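Side-chain contacts in cyclase (Streptomyces sp. R1128, PDB 3TFZ), which probably cyclises and aromatises the nascent polyketide chain in the R1128 biosynthetic pathway, as an aromatase/cyclase with the helix-grip fold of the Bet v1-like superfamily: residues F99-D102 against A103-Q107; R135-L138 against E139-E143; I42-G46 against Q47-V51. All blocks are in the same frame, centred on the assembly; numbering follows the deposited sequence.

Contact 1 (F99-D102 against A103-Q107); sequences FTLD and AERTQ
Asp102 and Arg105 form a salt bridge across the tight connection of the hairpin made by strands 89-100 and 105-116. The guanidinium comes side-on, with NE and NH2 both directed at one carboxylate oxygen. Arg105 NE lies 2.8 Å from Asp102 OD1, and Arg105 NH2 lies 3.0 Å from the same atom. OD1 sits in the guanidinium plane, but the two nitrogens reach it from one face of the carboxylate plane. The planes are 43° apart and only OD1 is gripped, so this is neither a flat nor a two-oxygen pair.

The other carboxylate oxygen serves the turn. Glu104 N donates to Asp102 OD2 at 2.7 Å, and Arg105 N adds a weak bond to it. Asp102 CG sits between its own backbone N and carbonyl carbon (chi1 64°), which brings the carboxylate back over the residues that follow.

The apolar part is Leu101. Its CD2 lies over the centre of the Arg105 guanidinium face, 3.8 Å from NH1. Phe99 and Gln107 meet through their CB atoms. Phe99 also meets Phe99 of the second subunit, and Gln107 OE1 accepts from Arg97 of that subunit.

Backbone bonds complete the ladder. Phe99 and Gln107 are a hydrogen-bonded antiparallel pair, with Phe99 N to Gln107 O at 2.8 Å. Next comes a classic beta bulge: Leu101 N, at 3.1 Å, and Asp102 N, at 3.2 Å, both donate to Arg105 O. A water donates to Asp102 O at 2.8 Å and weakly to Thr106 OG1, which is itself bonded to Ala15 O.

Asp102 thus divides its work. OD1 holds the arginine and OD2 holds the turn backbone, and the N-H donors around the carboxylate would probably stabilise its negative charge.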
# COMPACT_ATOMS: atom_id res chain seq x y z
N PHE A 99 -10.66 5.06 2.39
CA PHE A 99 -10.67 6.48 2.58
C PHE A 99 -11.25 7.16 1.31
O PHE A 99 -10.96 6.74 0.20
CB PHE A 99 -9.28 6.96 2.80
CG PHE A 99 -8.60 6.35 4.04
CD1 PHE A 99 -8.63 7.01 5.23
CD2 PHE A 99 -7.78 5.21 3.94
CE1 PHE A 99 -8.01 6.46 6.32
CE2 PHE A 99 -7.17 4.73 4.96
CZ PHE A 99 -7.27 5.38 6.21
N THR A 100 -12.16 8.13 1.49
CA THR A 100 -12.50 9.06 0.44
C THR A 100 -11.25 9.83 -0.04
O THR A 100 -10.57 10.57 0.78
CB THR A 100 -13.51 10.08 1.01
OG1 THR A 100 -14.73 9.38 1.25
CG2 THR A 100 -13.77 11.11 0.05
N LEU A 101 -10.92 9.64 -1.33
CA LEU A 101 -9.86 10.37 -1.97
C LEU A 101 -10.54 11.54 -2.71
O LEU A 101 -10.23 12.73 -2.50
CB LEU A 101 -9.09 9.42 -2.91
CG LEU A 101 -7.92 9.99 -3.75
CD1 LEU A 101 -6.83 10.76 -2.95
CD2 LEU A 101 -7.28 8.87 -4.48
N ASP A 102 -11.52 11.24 -3.55
CA ASP A 102 -12.46 12.26 -3.89
C ASP A 102 -13.84 11.61 -4.07
O ASP A 102 -14.04 10.46 -3.68
CB ASP A 102 -11.93 13.06 -5.09
CG ASP A 102 -11.81 12.21 -6.36
OD1 ASP A 102 -10.85 12.35 -7.16
OD2 ASP A 102 -12.70 11.38 -6.54
N ALA A 103 -14.75 12.31 -4.73
CA ALA A 103 -16.12 11.83 -5.01
C ALA A 103 -16.15 10.51 -5.82
O ALA A 103 -17.04 9.66 -5.67
CB ALA A 103 -16.98 12.93 -5.68
N GLU A 104 -15.12 10.28 -6.58
CA GLU A 104 -15.11 9.13 -7.42
C GLU A 104 -14.10 8.17 -7.08
O GLU A 104 -14.06 7.20 -7.78
CB GLU A 104 -14.79 9.55 -8.85
CG GLU A 104 -15.92 10.35 -9.49
CD GLU A 104 -15.46 11.00 -10.77
OE1 GLU A 104 -16.20 11.87 -11.31
OE2 GLU A 104 -14.35 10.65 -11.22
N ARG A 105 -13.15 8.47 -6.19
CA ARG A 105 -12.04 7.56 -5.93
C ARG A 105 -11.88 7.28 -4.48
O ARG A 105 -12.28 8.09 -3.66
CB ARG A 105 -10.72 8.05 -6.52
CG ARG A 105 -10.83 8.31 -8.01
CD ARG A 105 -9.49 8.87 -8.49
NE ARG A 105 -9.25 10.21 -7.96
CZ ARG A 105 -8.03 10.72 -7.83
NH1 ARG A 105 -6.97 9.96 -8.13
NH2 ARG A 105 -7.87 11.94 -7.33
N THR A 106 -11.34 6.09 -4.17
CA THR A 106 -11.27 5.65 -2.79
C THR A 106 -9.86 5.10 -2.64
O THR A 106 -9.40 4.35 -3.46
CB THR A 106 -12.31 4.51 -2.57
OG1 THR A 106 -13.60 5.00 -2.76
CG2 THR A 106 -12.33 3.88 -1.20
N GLN A 107 -9.18 5.42 -1.56
CA GLN A 107 -7.96 4.70 -1.21
C GLN A 107 -8.37 3.45 -0.36
O GLN A 107 -9.06 3.57 0.66
CB GLN A 107 -7.06 5.61 -0.37
CG GLN A 107 -5.59 5.14 -0.16
CD GLN A 107 -4.79 5.31 -1.41
OE1 GLN A 107 -4.66 6.40 -1.96
NE2 GLN A 107 -4.25 4.21 -1.89
O HOH W 1 -14.83 8.09 -2.35

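Contact 2 (R135-L138 against E139-E143); sequences REML and EAVVE
Leu138 and Val142 touch one turn apart on helix 131-164, the long C-terminal helix of the helix-grip fold. Leu138 CD2 lies 3.9 Å from Val142 CG2, and the two side chains meet at a slant. Both also pack on Met92 of strand 89-100 and Phe114 of strand 105-116, so this is the face the helix turns to the sheet. Beside it, Met137 CE approaches Val141 CG2 at 4.2 Å, a looser contact.

Two backbone bonds are good. Val142 N donates to Leu138 O at 3.0 Å. Glu139 N donates to Arg135 O at 3.0 Å, nearly straight at 171°. Ala140 N is held weakly, and Val141 N is shared weakly between Met137 O and Leu138 O.

At the polar edge, Glu139 CG stands beside its own backbone N (chi1 -54°), which puts it 3.3 Å from Arg135 O. The bend at chi2 then turns the carboxylate. It also forms a salt bridge with Arg5 through OE2. Arg135 turns its guanidinium the other way, to Asp132. A single water joins the two segments here: it donates to Arg135 O at 2.8 Å and to Glu139 OE2 at 3.1 Å.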
# COMPACT_ATOMS: atom_id res chain seq x y z
N ARG A 135 7.83 -19.32 9.12
CA ARG A 135 7.91 -17.87 8.91
C ARG A 135 7.95 -17.41 7.52
O ARG A 135 7.33 -16.41 7.12
CB ARG A 135 9.20 -17.33 9.52
CG ARG A 135 9.05 -16.98 10.98
CD ARG A 135 10.44 -16.57 11.47
NE ARG A 135 10.31 -16.89 12.84
CZ ARG A 135 11.06 -17.66 13.58
NH1 ARG A 135 12.25 -18.12 13.22
NH2 ARG A 135 10.60 -17.83 14.80
N GLU A 136 8.80 -18.10 6.80
CA GLU A 136 9.11 -17.84 5.43
C GLU A 136 7.87 -18.14 4.62
O GLU A 136 7.52 -17.35 3.80
CB GLU A 136 10.29 -18.71 5.05
CG GLU A 136 10.61 -18.70 3.62
CD GLU A 136 11.62 -17.61 3.34
OE1 GLU A 136 12.33 -17.35 4.31
OE2 GLU A 136 11.69 -17.04 2.20
N MET A 137 7.22 -19.28 4.86
CA MET A 137 6.00 -19.62 4.18
C MET A 137 4.80 -18.63 4.45
O MET A 137 4.04 -18.27 3.56
CB MET A 137 5.58 -21.04 4.59
CG MET A 137 4.17 -21.33 4.19
SD MET A 137 3.63 -23.01 4.23
CE MET A 137 1.88 -22.71 3.78
N LEU A 138 4.63 -18.24 5.72
CA LEU A 138 3.62 -17.23 6.10
C LEU A 138 3.88 -15.88 5.52
O LEU A 138 2.95 -15.28 5.11
CB LEU A 138 3.52 -17.07 7.62
CG LEU A 138 2.14 -17.05 8.35
CD1 LEU A 138 2.18 -16.25 9.55
CD2 LEU A 138 0.92 -16.77 7.58
N GLU A 139 5.10 -15.35 5.49
CA GLU A 139 5.28 -14.08 4.71
C GLU A 139 4.80 -14.19 3.26
O GLU A 139 4.18 -13.22 2.80
CB GLU A 139 6.73 -13.55 4.59
CG GLU A 139 7.45 -13.37 5.82
CD GLU A 139 7.24 -12.07 6.56
OE1 GLU A 139 6.99 -10.95 5.97
OE2 GLU A 139 7.44 -12.19 7.81
N ALA A 140 5.11 -15.32 2.58
CA ALA A 140 4.82 -15.47 1.16
C ALA A 140 3.30 -15.45 0.91
O ALA A 140 2.82 -14.90 -0.09
CB ALA A 140 5.46 -16.73 0.57
N VAL A 141 2.58 -15.97 1.86
CA VAL A 141 1.18 -16.32 1.72
C VAL A 141 0.38 -15.02 2.10
O VAL A 141 -0.60 -14.64 1.47
CB VAL A 141 0.87 -17.54 2.71
CG1 VAL A 141 -0.50 -17.32 3.46
CG2 VAL A 141 1.11 -18.95 1.99
N VAL A 142 0.85 -14.33 3.12
CA VAL A 142 0.24 -13.07 3.45
C VAL A 142 0.42 -12.03 2.32
O VAL A 142 -0.56 -11.40 1.90
CB VAL A 142 0.84 -12.51 4.75
CG1 VAL A 142 0.44 -10.99 4.87
CG2 VAL A 142 0.40 -13.34 5.90
N GLU A 143 1.66 -11.94 1.80
CA GLU A 143 2.01 -11.08 0.70
C GLU A 143 1.17 -11.40 -0.56
O GLU A 143 0.54 -10.49 -1.17
CB GLU A 143 3.53 -11.16 0.43
CG GLU A 143 3.95 -10.61 -0.93
CD GLU A 143 3.80 -9.07 -1.02
OE1 GLU A 143 3.70 -8.45 0.06
OE2 GLU A 143 3.78 -8.48 -2.14
O HOH W 2 6.44 -14.82 9.20

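Contact 3 (I42-G46 against Q47-V51); sequences ILEEG and QGYQV
A beta hairpin joins strands 37-46 and 49-58 at the edge of the antiparallel sheet, and a type II turn from Gly46 to Tyr49 closes it. Gly46 N donates to Tyr49 O at 3.2 Å, and Tyr49 N returns a weak bond to Gly46 O. Gly48 is at the third position of the turn, with a positive phi of 89° that suits glycine.

The Tyr49 ring lies against the opposite strand. Gly46 N is 3.6 Å above the ring plane, offset toward the rim. Tyr49 CG stands between its own N and carbonyl carbon (chi1 79°), which swings the ring over Gly46. Gly46 has no side chain, and Tyr49 CE1 comes to 3.4 Å from its CA.

Glu44 shares this face with Tyr49 and Val51. Its extended chain crosses the ring at a slant, and Glu44 OE2 lies 3.2 Å from Tyr49 CE2. The carboxylate and ring planes are 67° apart. OE2 also has a long, weak ion pair with Arg68, while Glu44 OE1 rests 3.6 Å from Val51 CG2.

On the other face, Glu45 and Gln50 lie side by side and point the same way, with Glu45 CG 3.6 Å from Gln50 CG. The Gln50 amide is held elsewhere: OE1 accepts from Arg69 and NE2 donates to Ala25 O.

Farther along, Leu43 and Glu44 both face Val51 in a classic beta bulge. Leu43 N donates to Val51 O at 2.7 Å, and Glu44 N adds a weaker bond to that oxygen. Val51 N donates to Glu44 O at 2.7 Å.

The hairpin end is therefore fixed by backbone bonds and by the ring on glycine. Across it, the Glu44 and Glu45 carboxylates make contacts but no hydrogen bonds, and the distant Arg68 perhaps steadies Glu44.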
# COMPACT_ATOMS: atom_id res chain seq x y z
N ILE A 42 -21.72 -18.09 7.34
CA ILE A 42 -21.94 -17.15 8.41
C ILE A 42 -22.31 -17.93 9.58
O ILE A 42 -23.32 -18.63 9.59
CB ILE A 42 -22.99 -16.05 8.08
CG1 ILE A 42 -22.46 -15.15 6.92
CG2 ILE A 42 -23.20 -15.14 9.24
CD1 ILE A 42 -23.44 -14.00 6.48
N LEU A 43 -21.52 -17.82 10.64
CA LEU A 43 -21.84 -18.59 11.85
C LEU A 43 -22.65 -17.76 12.84
O LEU A 43 -23.45 -18.30 13.63
CB LEU A 43 -20.55 -19.14 12.48
CG LEU A 43 -19.73 -20.45 12.25
CD1 LEU A 43 -20.07 -21.35 11.04
CD2 LEU A 43 -18.26 -20.15 12.36
N GLU A 44 -22.44 -16.46 12.81
CA GLU A 44 -22.98 -15.54 13.82
C GLU A 44 -22.94 -14.16 13.20
O GLU A 44 -22.02 -13.82 12.48
CB GLU A 44 -22.17 -15.66 15.13
CG GLU A 44 -22.76 -15.19 16.50
CD GLU A 44 -21.58 -14.83 17.53
OE1 GLU A 44 -20.57 -15.58 17.58
OE2 GLU A 44 -21.60 -13.79 18.29
N GLU A 45 -23.98 -13.40 13.42
CA GLU A 45 -24.25 -12.15 12.76
C GLU A 45 -25.24 -11.28 13.56
O GLU A 45 -26.25 -11.74 13.99
CB GLU A 45 -24.85 -12.36 11.37
CG GLU A 45 -24.10 -11.51 10.35
CD GLU A 45 -24.91 -11.24 9.10
OE1 GLU A 45 -25.90 -12.04 8.83
OE2 GLU A 45 -24.56 -10.20 8.45
N GLY A 46 -24.92 -10.01 13.70
CA GLY A 46 -25.66 -9.11 14.49
C GLY A 46 -25.27 -7.74 14.02
O GLY A 46 -24.50 -7.58 13.06
N GLN A 47 -25.83 -6.74 14.69
CA GLN A 47 -25.60 -5.34 14.37
C GLN A 47 -24.14 -4.97 14.62
O GLN A 47 -23.69 -4.88 15.76
CB GLN A 47 -26.52 -4.44 15.20
CG GLN A 47 -26.61 -4.83 16.67
CD GLN A 47 -27.44 -6.08 16.88
OE1 GLN A 47 -27.33 -6.75 17.91
NE2 GLN A 47 -28.29 -6.40 15.91
N GLY A 48 -23.42 -4.76 13.53
CA GLY A 48 -21.99 -4.41 13.60
C GLY A 48 -20.90 -5.51 13.61
O GLY A 48 -19.70 -5.22 13.76
N TYR A 49 -21.29 -6.77 13.53
CA TYR A 49 -20.34 -7.86 13.61
C TYR A 49 -20.84 -9.06 12.77
O TYR A 49 -22.05 -9.26 12.64
CB TYR A 49 -20.06 -8.23 15.11
CG TYR A 49 -21.18 -9.09 15.76
CD1 TYR A 49 -22.32 -8.50 16.29
CD2 TYR A 49 -21.07 -10.49 15.81
CE1 TYR A 49 -23.28 -9.27 16.87
CE2 TYR A 49 -22.02 -11.25 16.38
CZ TYR A 49 -23.14 -10.65 16.90
OH TYR A 49 -24.13 -11.44 17.47
N GLN A 50 -19.91 -9.82 12.21
CA GLN A 50 -20.12 -11.09 11.54
C GLN A 50 -19.01 -12.07 12.00
O GLN A 50 -17.83 -11.72 12.02
CB GLN A 50 -19.90 -10.96 10.03
CG GLN A 50 -20.97 -10.23 9.25
CD GLN A 50 -20.48 -9.69 7.96
OE1 GLN A 50 -19.26 -9.71 7.73
NE2 GLN A 50 -21.41 -9.18 7.09
N VAL A 51 -19.40 -13.31 12.37
CA VAL A 51 -18.42 -14.36 12.53
C VAL A 51 -18.60 -15.31 11.35
O VAL A 51 -19.71 -15.80 11.03
CB VAL A 51 -18.52 -15.11 13.91
CG1 VAL A 51 -17.39 -16.16 14.07
CG2 VAL A 51 -18.48 -14.15 15.07

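Overall arrangement
Contacts 1 and 3 are ends of two hairpins in the same antiparallel sheet. Their centres are 27 Å apart. Each combines a classic beta bulge with a tight connection, but contact 1 lies at the subunit interface, whereas no other chain of the assembly touches contact 3. Contact 2 belongs to the long helix that packs on the sheet. Its centre lies 30 Å from that of contact 1 and 28 Å from that of contact 3. The side chain of Val141 lies about 4 Å from a bound 3-cyclohexyl-1-propylsulfonic acid. It probably came from the crystallisation liquor but may mark a pocket. A potassium ion sits at Ala31, Phe34 and Thr37, the last on contact 3's strand 37-46.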